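2-dehydropantoate 2-reductase (Porphyromonas gingivalis, PDB 2QYT) probably catalyses the NADPH-dependent reduction of 2-dehydropantoate (ketopantoate) to (R)-pantoate, the second step from 3-methyl-2-oxobutanoate on the route to pantothenate. Local coordinates at residues G20-G24 against R158-Y162; M26-R30 against L180-I186; A47-I52 against K146-I152. All coordinates share one frame. Residue numbers count along the deposited sequence, not the author numbering.

Interaction 1. Residues G20-G24 against R158-Y162. With EDO (1,2-ethanediol), chain J; EDO (1,2-ethanediol), chain G.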
ATOM      1  N   GLY A  20       5.143  -6.378   0.002  1.00 18.06           N
ATOM      2  CA  GLY A  20       4.629  -7.757   0.109  1.00 16.94           C
ATOM      3  C   GLY A  20       5.638  -8.698   0.722  1.00 17.03           C
ATOM      4  O   GLY A  20       5.279  -9.609   1.471  1.00 18.30           O
ATOM      5  N   GLY A  21       6.914  -8.500   0.421  1.00 16.58           N
ATOM      6  CA  GLY A  21       7.938  -9.394   0.925  1.00 15.65           C
ATOM      7  C   GLY A  21       8.144  -9.233   2.413  1.00 16.22           C
ATOM      8  O   GLY A  21       8.234 -10.246   3.172  1.00 17.94           O
ATOM      9  N   TYR A  22       8.212  -7.985   2.877  1.00 15.28           N
ATOM     10  CA  TYR A  22       8.259  -7.761   4.291  1.00 14.98           C
ATOM     11  C   TYR A  22       7.028  -8.268   5.061  1.00 15.19           C
ATOM     12  O   TYR A  22       7.180  -8.938   6.067  1.00 15.97           O
ATOM     13  CB  TYR A  22       8.481  -6.276   4.628  1.00 14.68           C
ATOM     14  CG  TYR A  22       8.578  -6.119   6.114  1.00 14.12           C
ATOM     15  CD1 TYR A  22       9.763  -6.471   6.784  1.00 13.69           C
ATOM     16  CD2 TYR A  22       7.461  -5.745   6.882  1.00 15.13           C
ATOM     17  CE1 TYR A  22       9.878  -6.361   8.155  1.00 14.67           C
ATOM     18  CE2 TYR A  22       7.556  -5.645   8.292  1.00 13.16           C
ATOM     19  CZ  TYR A  22       8.789  -5.942   8.910  1.00 14.75           C
ATOM     20  OH  TYR A  22       8.952  -5.850  10.277  1.00 14.12           O
ATOM     21  N   TYR A  23       5.806  -7.918   4.649  1.00 15.17           N
ATOM     22  CA  TYR A  23       4.639  -8.400   5.435  1.00 15.52           C
ATOM     23  C   TYR A  23       4.406  -9.878   5.237  1.00 14.84           C
ATOM     24  O   TYR A  23       4.061 -10.585   6.176  1.00 15.57           O
ATOM     25  CB  TYR A  23       3.397  -7.539   5.206  1.00 15.32           C
ATOM     26  CG  TYR A  23       3.609  -6.127   5.710  1.00 16.32           C
ATOM     27  CD1 TYR A  23       3.689  -5.866   7.088  1.00 15.69           C
ATOM     28  CD2 TYR A  23       3.761  -5.058   4.822  1.00 13.92           C
ATOM     29  CE1 TYR A  23       3.891  -4.594   7.578  1.00 16.37           C
ATOM     30  CE2 TYR A  23       3.956  -3.749   5.320  1.00 18.15           C
ATOM     31  CZ  TYR A  23       4.017  -3.525   6.673  1.00 16.33           C
ATOM     32  OH  TYR A  23       4.179  -2.244   7.134  1.00 19.63           O
ATOM     33  N   GLY A  24       4.675 -10.368   4.032  1.00 16.30           N
ATOM     34  CA  GLY A  24       4.648 -11.830   3.799  1.00 16.53           C
ATOM     35  C   GLY A  24       5.657 -12.605   4.642  1.00 16.92           C
ATOM     36  O   GLY A  24       5.358 -13.684   5.171  1.00 16.11           O
ATOM     37  N   ARG A 158      11.106   0.628  11.539  1.00 22.41           N
ATOM     38  CA  ARG A 158       9.754   1.182  11.711  0.50 22.10           C
ATOM     39  C   ARG A 158       8.837   0.826  10.548  1.00 21.62           C
ATOM     40  O   ARG A 158       9.248   0.999   9.380  1.00 21.14           O
ATOM     41  CB  ARG A 158       9.806   2.715  11.706  0.50 21.94           C
ATOM     42  CG  ARG A 158      10.404   3.399  12.901  0.50 22.71           C
ATOM     43  CD  ARG A 158      10.520   4.914  12.668  0.50 22.03           C
ATOM     44  NE  ARG A 158      11.532   5.322  11.682  0.50 20.69           N
ATOM     45  CZ  ARG A 158      12.849   5.284  11.873  0.50 20.17           C
ATOM     46  NH1 ARG A 158      13.357   4.839  13.011  0.50 20.65           N
ATOM     47  NH2 ARG A 158      13.668   5.683  10.908  0.50 21.50           N
ATOM     48  N   GLU A 159       7.607   0.414  10.859  1.00 20.10           N
ATOM     49  CA  GLU A 159       6.533   0.251   9.880  1.00 18.17           C
ATOM     50  C   GLU A 159       5.144   0.428  10.511  1.00 16.98           C
ATOM     51  O   GLU A 159       4.963   0.226  11.717  1.00 17.24           O
ATOM     52  CB  GLU A 159       6.669  -1.032   9.058  1.00 18.20           C
ATOM     53  CG  GLU A 159       6.461  -2.387   9.776  1.00 18.37           C
ATOM     54  CD  GLU A 159       5.047  -2.634  10.332  1.00 17.93           C
ATOM     55  OE1 GLU A 159       4.978  -3.295  11.382  1.00 18.58           O
ATOM     56  OE2 GLU A 159       4.020  -2.185   9.766  1.00 17.14           O
ATOM     57  N   LEU A 160       4.179   0.835   9.685  1.00 15.45           N
ATOM     58  CA  LEU A 160       2.781   1.028  10.071  1.00 14.21           C
ATOM     59  C   LEU A 160       1.951   0.414   8.963  1.00 14.37           C
ATOM     60  O   LEU A 160       2.294   0.590   7.823  1.00 13.09           O
ATOM     61  CB  LEU A 160       2.471   2.523  10.220  1.00 13.80           C
ATOM     62  CG  LEU A 160       3.218   3.205  11.370  1.00 10.63           C
ATOM     63  CD1 LEU A 160       3.120   4.749  11.288  1.00 10.57           C
ATOM     64  CD2 LEU A 160       2.692   2.661  12.729  1.00 12.85           C
ATOM     65  N   PHE A 161       0.883  -0.323   9.330  1.00 14.52           N
ATOM     66  CA  PHE A 161       0.017  -1.049   8.433  1.00 14.40           C
ATOM     67  C   PHE A 161      -1.359  -0.642   8.946  1.00 14.92           C
ATOM     68  O   PHE A 161      -1.734  -0.945  10.098  1.00 15.83           O
ATOM     69  CB  PHE A 161       0.279  -2.556   8.606  1.00 14.25           C
ATOM     70  CG  PHE A 161      -0.490  -3.482   7.666  1.00 15.20           C
ATOM     71  CD1 PHE A 161       0.199  -4.287   6.734  1.00 14.26           C
ATOM     72  CD2 PHE A 161      -1.869  -3.641   7.776  1.00 13.92           C
ATOM     73  CE1 PHE A 161      -0.491  -5.188   5.907  1.00 13.60           C
ATOM     74  CE2 PHE A 161      -2.566  -4.528   6.932  1.00 13.17           C
ATOM     75  CZ  PHE A 161      -1.874  -5.305   6.006  1.00 13.74           C
ATOM     76  N   TYR A 162      -2.096   0.084   8.102  1.00 15.05           N
ATOM     77  CA  TYR A 162      -3.499   0.434   8.374  1.00 15.87           C
ATOM     78  C   TYR A 162      -4.431  -0.251   7.412  1.00 14.51           C
ATOM     79  O   TYR A 162      -4.120  -0.383   6.244  1.00 14.84           O
ATOM     80  CB  TYR A 162      -3.711   1.938   8.229  1.00 16.06           C
ATOM     81  CG  TYR A 162      -2.918   2.747   9.188  1.00 17.35           C
ATOM     82  CD1 TYR A 162      -3.401   3.004  10.468  1.00 15.60           C
ATOM     83  CD2 TYR A 162      -1.686   3.284   8.813  1.00 17.55           C
ATOM     84  CE1 TYR A 162      -2.655   3.787  11.373  1.00 17.41           C
ATOM     85  CE2 TYR A 162      -0.946   4.075   9.709  1.00 20.61           C
ATOM     86  CZ  TYR A 162      -1.440   4.310  10.978  1.00 17.56           C
ATOM     87  OH  TYR A 162      -0.724   5.061  11.854  1.00 18.75           O
TER
HETATM   88  C1  EDO J 323       8.668  -2.561  13.647  1.00 20.75           C
HETATM   89  O1  EDO J 323       9.235  -3.418  12.669  1.00 20.83           O
HETATM   90  C2  EDO J 323       7.163  -2.527  13.524  1.00 20.76           C
HETATM   91  O2  EDO J 323       6.867  -1.182  13.132  1.00 23.78           O
HETATM   92  C1  EDO G 320       5.390  -4.323  -2.741  1.00 15.83           C
HETATM   93  O1  EDO G 320       5.482  -5.745  -2.842  1.00  5.65           O
HETATM   94  C2  EDO G 320       6.619  -3.629  -3.331  1.00 13.90           C
HETATM   95  O2  EDO G 320       6.874  -2.476  -2.539  1.00 18.20           O
HETATM   96  O   HOH W   1       6.878  -5.308  11.686  1.00 11.00           O
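Gly20, in the first turns of helix 18-33, donates its backbone N to O1 of a 1,2-ethanediol (chain G) at 2.9 Å; a CB modelled here would crowd that oxygen. The same diol is also hydrogen-bonded to Gly17 N and Cys90 O. Tyr22, in its t rotamer, brings CE2 to 3.7 Å from Glu159 CG. The hydroxyl of Tyr22 is bonded to Arg65, and it donates to water 1 (OH to water O 2.6 Å), which in turn donates to Glu159 OE1 at 2.8 Å. Gly20 fits the last glycine of a GxGxxG pattern, consistent with the dinucleotide-binding turn of a Rossmann fold, as expected of an NADPH-dependent reductase of this family. The helix therefore starts at the probable cofactor site and, within one turn, presents two tyrosines to strand 158-164; the axes of segments 20-24 and 158-162 cross at -87°, 11.6 Å apart at closest approach. Tyr23 makes the closer contact. In its m rotamer the ring extends to the strand, and OH donates a short 2.6 Å hydrogen bond to Glu159 OE2, so the two tyrosines engage the carboxylate, one directly and one through water. Over one face of the Tyr23 ring stands the edge of Phe161, a T-shaped pair with centroids 5.1 Å apart and planes at 78°; Tyr23 CE1 and Phe161 CD1 are 3.8 Å apart. Gly24 closes the turn with its N 2.7 Å from Gly20 O, an oxygen that a CB on Gly24 would strike.

Interaction 2. Residues M26-R30 against L180-I186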
HETATM    1  N   MSE A  26       6.922 -11.639   7.653  1.00 17.08           N
HETATM    2  CA  MSE A  26       6.495 -11.618   9.049  1.00 14.92           C
HETATM    3  C   MSE A  26       5.367 -12.609   9.259  1.00 15.23           C
HETATM    4  O   MSE A  26       5.357 -13.347  10.270  1.00 14.20           O
HETATM    5  CB  MSE A  26       6.052 -10.222   9.462  1.00 15.55           C
HETATM    6  CG  MSE A  26       7.187  -9.166   9.404  1.00 16.53           C
HETATM    7 SE   MSE A  26       8.607  -9.543  10.740  0.75 21.33          SE
HETATM    8  CE  MSE A  26       7.674  -8.817  12.302  1.00 16.83           C
ATOM      9  N   LEU A  27       4.414 -12.629   8.334  1.00 14.67           N
ATOM     10  CA  LEU A  27       3.331 -13.635   8.430  1.00 15.72           C
ATOM     11  C   LEU A  27       3.860 -15.056   8.372  1.00 16.06           C
ATOM     12  O   LEU A  27       3.429 -15.906   9.177  1.00 17.25           O
ATOM     13  CB  LEU A  27       2.248 -13.422   7.345  1.00 15.78           C
ATOM     14  CG  LEU A  27       1.477 -12.085   7.577  1.00 17.51           C
ATOM     15  CD1 LEU A  27       0.667 -11.697   6.281  1.00 12.66           C
ATOM     16  CD2 LEU A  27       0.590 -12.264   8.817  1.00 14.29           C
ATOM     17  N   ALA A  28       4.753 -15.352   7.419  1.00 16.30           N
ATOM     18  CA  ALA A  28       5.340 -16.714   7.334  1.00 16.62           C
ATOM     19  C   ALA A  28       6.096 -17.149   8.584  1.00 17.10           C
ATOM     20  O   ALA A  28       6.104 -18.318   8.926  1.00 18.12           O
ATOM     21  CB  ALA A  28       6.270 -16.798   6.123  1.00 17.82           C
ATOM     22  N   LEU A  29       6.761 -16.213   9.264  1.00 18.39           N
ATOM     23  CA  LEU A  29       7.444 -16.536  10.533  1.00 18.10           C
ATOM     24  C   LEU A  29       6.476 -17.023  11.576  1.00 17.28           C
ATOM     25  O   LEU A  29       6.753 -17.966  12.294  1.00 16.99           O
ATOM     26  CB  LEU A  29       8.191 -15.318  11.099  1.00 18.30           C
ATOM     27  CG  LEU A  29       9.449 -14.854  10.355  1.00 17.70           C
ATOM     28  CD1 LEU A  29      10.065 -13.703  11.100  1.00 21.03           C
ATOM     29  CD2 LEU A  29      10.420 -16.005  10.260  1.00 18.26           C
ATOM     30  N   ARG A  30       5.369 -16.320  11.694  1.00 16.70           N
ATOM     31  CA  ARG A  30       4.315 -16.669  12.606  1.00 17.90           C
ATOM     32  C   ARG A  30       3.649 -17.987  12.229  1.00 17.87           C
ATOM     33  O   ARG A  30       3.309 -18.813  13.088  1.00 19.00           O
ATOM     34  CB  ARG A  30       3.306 -15.507  12.604  1.00 18.57           C
ATOM     35  CG  ARG A  30       1.994 -15.805  13.312  1.00 19.77           C
ATOM     36  CD  ARG A  30       2.213 -15.757  14.788  1.00 22.38           C
ATOM     37  NE  ARG A  30       0.979 -15.999  15.522  1.00 26.35           N
ATOM     38  CZ  ARG A  30       0.924 -16.225  16.825  1.00 28.09           C
ATOM     39  NH1 ARG A  30       2.031 -16.228  17.574  1.00 29.77           N
ATOM     40  NH2 ARG A  30      -0.249 -16.422  17.380  1.00 31.80           N
ATOM     41  N   LEU A 180      -4.572 -11.163  14.023  1.00 19.86           N
ATOM     42  CA  LEU A 180      -3.634 -11.997  13.339  1.00 21.01           C
ATOM     43  C   LEU A 180      -2.366 -11.225  12.857  1.00 20.76           C
ATOM     44  O   LEU A 180      -1.233 -11.706  12.964  1.00 19.90           O
ATOM     45  CB  LEU A 180      -4.368 -12.638  12.180  1.00 21.38           C
ATOM     46  CG  LEU A 180      -3.665 -13.689  11.365  1.00 23.24           C
ATOM     47  CD1 LEU A 180      -4.742 -14.520  10.703  1.00 25.43           C
ATOM     48  CD2 LEU A 180      -2.856 -12.900  10.346  1.00 25.56           C
ATOM     49  N   LEU A 181      -2.571 -10.030  12.316  1.00 20.27           N
ATOM     50  CA  LEU A 181      -1.451  -9.157  11.956  1.00 19.70           C
ATOM     51  C   LEU A 181      -0.603  -8.756  13.183  1.00 20.09           C
ATOM     52  O   LEU A 181       0.623  -8.739  13.131  1.00 20.87           O
ATOM     53  CB  LEU A 181      -1.985  -7.900  11.257  1.00 19.01           C
ATOM     54  CG  LEU A 181      -2.583  -8.049   9.856  1.00 19.04           C
ATOM     55  CD1 LEU A 181      -3.313  -6.776   9.445  1.00 16.12           C
ATOM     56  CD2 LEU A 181      -1.550  -8.515   8.795  1.00 17.62           C
ATOM     57  N   THR A 182      -1.248  -8.446  14.288  1.00 19.72           N
ATOM     58  CA  THR A 182      -0.469  -7.974  15.433  1.00 20.50           C
ATOM     59  C   THR A 182       0.230  -9.162  16.176  1.00 20.21           C
ATOM     60  O   THR A 182       1.318  -8.995  16.739  1.00 20.09           O
ATOM     61  CB  THR A 182      -1.300  -7.053  16.377  1.00 19.39           C
ATOM     62  OG1 THR A 182      -1.840  -7.813  17.435  1.00 22.59           O
ATOM     63  CG2 THR A 182      -2.463  -6.401  15.675  1.00 19.50           C
ATOM     64  N   ALA A 183      -0.403 -10.338  16.174  1.00 19.29           N
ATOM     65  CA  ALA A 183       0.269 -11.589  16.598  1.00 19.67           C
ATOM     66  C   ALA A 183       1.535 -11.932  15.777  1.00 19.16           C
ATOM     67  O   ALA A 183       2.435 -12.602  16.246  1.00 19.97           O
ATOM     68  CB  ALA A 183      -0.726 -12.754  16.609  1.00 20.26           C
ATOM     69  N   ALA A 184       1.617 -11.419  14.566  1.00 19.42           N
ATOM     70  CA  ALA A 184       2.754 -11.633  13.701  1.00 19.06           C
ATOM     71  C   ALA A 184       3.733 -10.516  13.897  1.00 18.63           C
ATOM     72  O   ALA A 184       4.767 -10.450  13.216  1.00 20.16           O
ATOM     73  CB  ALA A 184       2.297 -11.708  12.198  1.00 18.08           C
ATOM     74  N   GLY A 185       3.429  -9.605  14.812  1.00 18.93           N
ATOM     75  CA  GLY A 185       4.406  -8.566  15.196  1.00 17.55           C
ATOM     76  C   GLY A 185       4.404  -7.396  14.238  1.00 17.72           C
ATOM     77  O   GLY A 185       5.381  -6.626  14.131  1.00 18.74           O
ATOM     78  N   ILE A 186       3.286  -7.224  13.546  1.00 17.26           N
ATOM     79  CA  ILE A 186       3.159  -6.134  12.551  1.00 16.43           C
ATOM     80  C   ILE A 186       2.445  -5.059  13.281  1.00 16.02           C
ATOM     81  O   ILE A 186       1.530  -5.377  14.045  1.00 15.17           O
ATOM     82  CB  ILE A 186       2.297  -6.637  11.342  1.00 15.69           C
ATOM     83  CG1 ILE A 186       3.173  -7.466  10.426  1.00 16.76           C
ATOM     84  CG2 ILE A 186       1.582  -5.511  10.636  1.00 12.24           C
ATOM     85  CD1 ILE A 186       2.360  -8.486   9.618  1.00 16.70           C
TER
HETATM   86  O   HOH W   2       6.451 -12.652  12.723  1.00  4.87           O
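Met26, a selenomethionine, curls its all-m side chain over the backbone that ends helix 172-183: CE lies 3.5 Å from Ala184 O and 3.7 Å from Gly185 O, while CB rests 4.1 Å from Ile186 CD1. The next residue, Leu27, fills the apolar centre of the contact. Its CD2 meets Leu180 CD2 at 3.8 Å, Ala184 CB at 3.8 Å and, more loosely, Leu181 CD2 at 4.3 Å, and Leu27 CG is 4.2 Å from Ile186 CD1. One turn further along, Arg30 comes nearest in backbone terms, its CA 5.4 Å from that of Ala184, an approach made possible by the small alanine: Arg30 CB and Ala184 CB are 4.0 Å apart. The arginine then runs on past Ala183, with CD 3.5 Å from Ala183 O and NH2 3.8 Å from Ala183 CB. Water 2 joins the two backbones by donating to Met26 O and to Ala184 O, each 2.8 Å from the water oxygen. Leu27 and Leu180 also reach strands 38-43 and 9-14 of the parallel sheet, whereas Leu181 and Ile186 lie on strand 158-164 of the mixed sheet. The helix end is a Schellman motif: Gly185, with positive phi, leaves the helical path, Gly185 N bonds to Thr182 O at 2.9 Å, and Ile186 N reaches back to Leu181 O at 3.1 Å. Such glycine-terminated C-caps are a classic way to turn a helix into an extended segment, here leading into strand 188-189 of the mixed sheet, with the turn itself packed on helix 18-33 of the Rossmann-type domain.

Interaction 3. Residues A47-I52 against K146-I152. With SO4 (sulfate ion), chain C; SO4 (sulfate ion), chain B.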
ATOM      1  N   ALA A  47      13.514 -14.674 -11.370  1.00 18.50           N
ATOM      2  CA  ALA A  47      14.701 -14.813 -10.522  1.00 17.12           C
ATOM      3  C   ALA A  47      14.407 -14.683  -9.063  1.00 16.40           C
ATOM      4  O   ALA A  47      15.001 -15.382  -8.253  1.00 17.14           O
ATOM      5  CB  ALA A  47      15.801 -13.801 -10.934  1.00 15.79           C
ATOM      6  N   HIS A  48      13.514 -13.765  -8.722  1.00 16.08           N
ATOM      7  CA  HIS A  48      13.072 -13.605  -7.350  1.00 15.84           C
ATOM      8  C   HIS A  48      12.462 -14.945  -6.864  1.00 16.00           C
ATOM      9  O   HIS A  48      12.953 -15.546  -5.912  1.00 16.27           O
ATOM     10  CB  HIS A  48      12.071 -12.468  -7.279  1.00 15.10           C
ATOM     11  CG  HIS A  48      11.778 -11.987  -5.894  1.00 15.55           C
ATOM     12  ND1 HIS A  48      12.748 -11.887  -4.910  1.00 17.00           N
ATOM     13  CD2 HIS A  48      10.630 -11.529  -5.342  1.00 14.60           C
ATOM     14  CE1 HIS A  48      12.202 -11.393  -3.811  1.00 16.75           C
ATOM     15  NE2 HIS A  48      10.908 -11.211  -4.035  1.00 16.47           N
ATOM     16  N   LEU A  49      11.436 -15.419  -7.557  1.00 16.46           N
ATOM     17  CA  LEU A  49      10.887 -16.761  -7.316  1.00 16.87           C
ATOM     18  C   LEU A  49      11.968 -17.837  -7.245  1.00 16.46           C
ATOM     19  O   LEU A  49      11.990 -18.635  -6.291  1.00 17.00           O
ATOM     20  CB  LEU A  49       9.842 -17.149  -8.380  1.00 15.99           C
ATOM     21  CG  LEU A  49       9.387 -18.620  -8.387  1.00 16.97           C
ATOM     22  CD1 LEU A  49       8.622 -18.910  -7.069  1.00 18.28           C
ATOM     23  CD2 LEU A  49       8.493 -18.922  -9.588  1.00 18.51           C
ATOM     24  N   GLU A  50      12.867 -17.885  -8.230  1.00 16.89           N
ATOM     25  CA  GLU A  50      13.898 -18.940  -8.217  1.00 17.08           C
ATOM     26  C   GLU A  50      14.881 -18.876  -7.024  1.00 15.89           C
ATOM     27  O   GLU A  50      15.254 -19.930  -6.475  1.00 14.51           O
ATOM     28  CB  GLU A  50      14.622 -19.072  -9.571  1.00 18.00           C
ATOM     29  CG  GLU A  50      13.698 -19.736 -10.667  1.00 24.06           C
ATOM     30  CD  GLU A  50      12.972 -21.077 -10.194  1.00 32.00           C
ATOM     31  OE1 GLU A  50      13.705 -22.018  -9.742  1.00 31.13           O
ATOM     32  OE2 GLU A  50      11.686 -21.184 -10.270  1.00 31.12           O
ATOM     33  N   ALA A  51      15.286 -17.661  -6.627  1.00 14.81           N
ATOM     34  CA  ALA A  51      16.204 -17.485  -5.506  1.00 14.24           C
ATOM     35  C   ALA A  51      15.536 -17.868  -4.174  1.00 15.14           C
ATOM     36  O   ALA A  51      16.185 -18.416  -3.281  1.00 16.43           O
ATOM     37  CB  ALA A  51      16.682 -16.052  -5.433  1.00 14.96           C
ATOM     38  N   ILE A  52      14.264 -17.527  -4.028  1.00 15.09           N
ATOM     39  CA  ILE A  52      13.450 -17.914  -2.861  1.00 16.20           C
ATOM     40  C   ILE A  52      13.399 -19.437  -2.776  1.00 16.03           C
ATOM     41  O   ILE A  52      13.696 -19.968  -1.717  1.00 15.04           O
ATOM     42  CB  ILE A  52      12.050 -17.325  -2.943  1.00 16.69           C
ATOM     43  CG1 ILE A  52      12.157 -15.793  -2.839  1.00 17.58           C
ATOM     44  CG2 ILE A  52      11.129 -17.865  -1.851  1.00 16.28           C
ATOM     45  CD1 ILE A  52      10.860 -15.096  -3.005  1.00 15.47           C
ATOM     46  N   LYS A 146      12.814  -4.521  -2.604  1.00 18.46           N
ATOM     47  CA  LYS A 146      13.417  -5.793  -2.993  1.00 17.89           C
ATOM     48  C   LYS A 146      14.771  -5.410  -3.539  1.00 17.93           C
ATOM     49  O   LYS A 146      14.816  -4.705  -4.548  1.00 18.04           O
ATOM     50  CB  LYS A 146      12.625  -6.519  -4.071  1.00 17.79           C
ATOM     51  CG  LYS A 146      13.375  -7.735  -4.583  1.00 19.98           C
ATOM     52  CD  LYS A 146      12.529  -8.506  -5.555  1.00 23.91           C
ATOM     53  CE  LYS A 146      12.782  -8.070  -6.958  1.00 28.59           C
ATOM     54  NZ  LYS A 146      11.460  -8.090  -7.627  1.00 31.84           N
ATOM     55  N   SER A 147      15.871  -5.796  -2.870  1.00 16.74           N
ATOM     56  CA  SER A 147      17.172  -5.286  -3.327  1.00 16.55           C
ATOM     57  C   SER A 147      18.026  -6.317  -4.101  1.00 16.32           C
ATOM     58  O   SER A 147      19.071  -5.970  -4.633  1.00 15.21           O
ATOM     59  CB  SER A 147      17.984  -4.692  -2.157  1.00 17.89           C
ATOM     60  OG  SER A 147      18.225  -5.706  -1.184  1.00 19.36           O
ATOM     61  N   ALA A 148      17.575  -7.576  -4.140  1.00 14.30           N
ATOM     62  CA  ALA A 148      18.266  -8.636  -4.881  1.00 15.03           C
ATOM     63  C   ALA A 148      17.274  -9.809  -5.029  1.00 14.31           C
ATOM     64  O   ALA A 148      16.277  -9.875  -4.310  1.00 13.49           O
ATOM     65  CB  ALA A 148      19.561  -9.082  -4.181  1.00 13.23           C
ATOM     66  N   PRO A 149      17.487 -10.683  -6.035  1.00 15.51           N
ATOM     67  CA  PRO A 149      16.623 -11.843  -6.076  1.00 14.83           C
ATOM     68  C   PRO A 149      16.597 -12.514  -4.696  1.00 15.83           C
ATOM     69  O   PRO A 149      17.634 -12.814  -4.122  1.00 15.30           O
ATOM     70  CB  PRO A 149      17.287 -12.711  -7.136  1.00 15.50           C
ATOM     71  CG  PRO A 149      17.872 -11.714  -8.094  1.00 14.37           C
ATOM     72  CD  PRO A 149      18.418 -10.647  -7.190  1.00 15.60           C
ATOM     73  N   GLY A 150      15.405 -12.689  -4.142  1.00 16.33           N
ATOM     74  CA  GLY A 150      15.237 -13.327  -2.843  1.00 16.82           C
ATOM     75  C   GLY A 150      15.558 -12.503  -1.614  1.00 17.71           C
ATOM     76  O   GLY A 150      15.666 -13.068  -0.508  1.00 17.39           O
ATOM     77  N   LEU A 151      15.703 -11.181  -1.775  1.00 17.58           N
ATOM     78  CA  LEU A 151      16.151 -10.350  -0.644  1.00 17.22           C
ATOM     79  C   LEU A 151      15.370  -9.065  -0.534  1.00 17.03           C
ATOM     80  O   LEU A 151      15.284  -8.304  -1.496  1.00 18.03           O
ATOM     81  CB  LEU A 151      17.661 -10.039  -0.754  1.00 17.76           C
ATOM     82  CG  LEU A 151      18.270  -9.146   0.362  1.00 18.54           C
ATOM     83  CD1 LEU A 151      18.325  -9.906   1.729  1.00 17.75           C
ATOM     84  CD2 LEU A 151      19.661  -8.533   0.024  1.00 18.54           C
ATOM     85  N   ILE A 152      14.834  -8.814   0.651  1.00 16.71           N
ATOM     86  CA  ILE A 152      14.227  -7.540   0.997  1.00 16.31           C
ATOM     87  C   ILE A 152      15.154  -6.810   1.971  1.00 16.79           C
ATOM     88  O   ILE A 152      15.677  -7.403   2.949  1.00 16.01           O
ATOM     89  CB  ILE A 152      12.825  -7.714   1.695  1.00 16.47           C
ATOM     90  CG1 ILE A 152      11.913  -8.670   0.883  1.00 17.65           C
ATOM     91  CG2 ILE A 152      12.127  -6.404   1.863  1.00 14.78           C
ATOM     92  CD1 ILE A 152      11.809  -8.297  -0.641  1.00 20.95           C
TER
HETATM   93  S   SO4 C 316       7.792 -10.493  -7.591  1.00 28.59           S
HETATM   94  O1  SO4 C 316       7.541 -10.748  -6.187  1.00 31.71           O
HETATM   95  O2  SO4 C 316       8.581  -9.259  -7.641  1.00 32.11           O
HETATM   96  O3  SO4 C 316       8.559 -11.571  -8.210  1.00 26.19           O
HETATM   97  O4  SO4 C 316       6.480 -10.300  -8.245  1.00 31.58           O
HETATM   98  S   SO4 B 315      10.150  -2.577  -4.433  1.00 36.19           S
HETATM   99  O1  SO4 B 315       9.650  -2.281  -3.106  1.00 38.47           O
HETATM  100  O2  SO4 B 315      10.794  -1.339  -4.887  1.00 38.74           O
HETATM  101  O3  SO4 B 315      11.084  -3.688  -4.447  1.00 35.26           O
HETATM  102  O4  SO4 B 315       9.037  -2.917  -5.301  1.00 39.08           O
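The t rotamer of His48 (chi1 -166°, chi2 38°) swings its ring from the helix to the hairpin, placing ND1 2.9 Å from Gly150 N, which donates to it. ND1 is thus an acceptor; NE2 is bonded to Leu16 O. Across one ring face lies Lys146, t at chi1 and chi2, with CD 3.3 Å from the His48 ring centroid and 5° off its normal, a CH-pi contact. Beyond CD its chi3 and chi4 leave the wells, and NZ makes a weak bond, 3.1 Å, to O2 of a sulfate (chain C); Lys146 N holds O3 of another (chain B) at 2.7 Å. Ala51 CB nestles 3.8 Å from Pro149 CB, and Ile52, m at chi1, brings CG1 within 3.9 Å of Gly150 CA. Pro149 and Gly150 are the central pair of a type II turn; Gly150 has positive phi, and a CB there would press on Ala51 CB. Ser147 and Ala148, opposite Leu151, form a classic beta bulge. Helix 46-55 therefore packs on the hairpin tip joining strands 137-148 and 151-154, while strand 58-61, which follows the helix, pairs with 151-154 and Leu49 and Ile52 touch strand 73-75 of the parallel sheet.

In the fold
From the N terminus, helix 18-33 supplies the first segments of two contacts: 20-24 for interaction 1 and, a little further along the same helix, 26-30 for interaction 2. Helix 46-55 comes next and opens interaction 3, the first to close, at the hairpin 146-152. Interaction 1 closes at strand 158-164, and interaction 2 closes last, at the end of helix 172-183. Interaction 3 is thus nested within both others, while 1 and 2 cross. Those two share a core in which Phe161 meets Leu181 and Tyr23 meets Ile186; Ile152 of interaction 3 touches Gly21. Together they tie helices of the Rossmann-type parallel sheet to the mixed sheet and helix 172-183, which connects two of its strands.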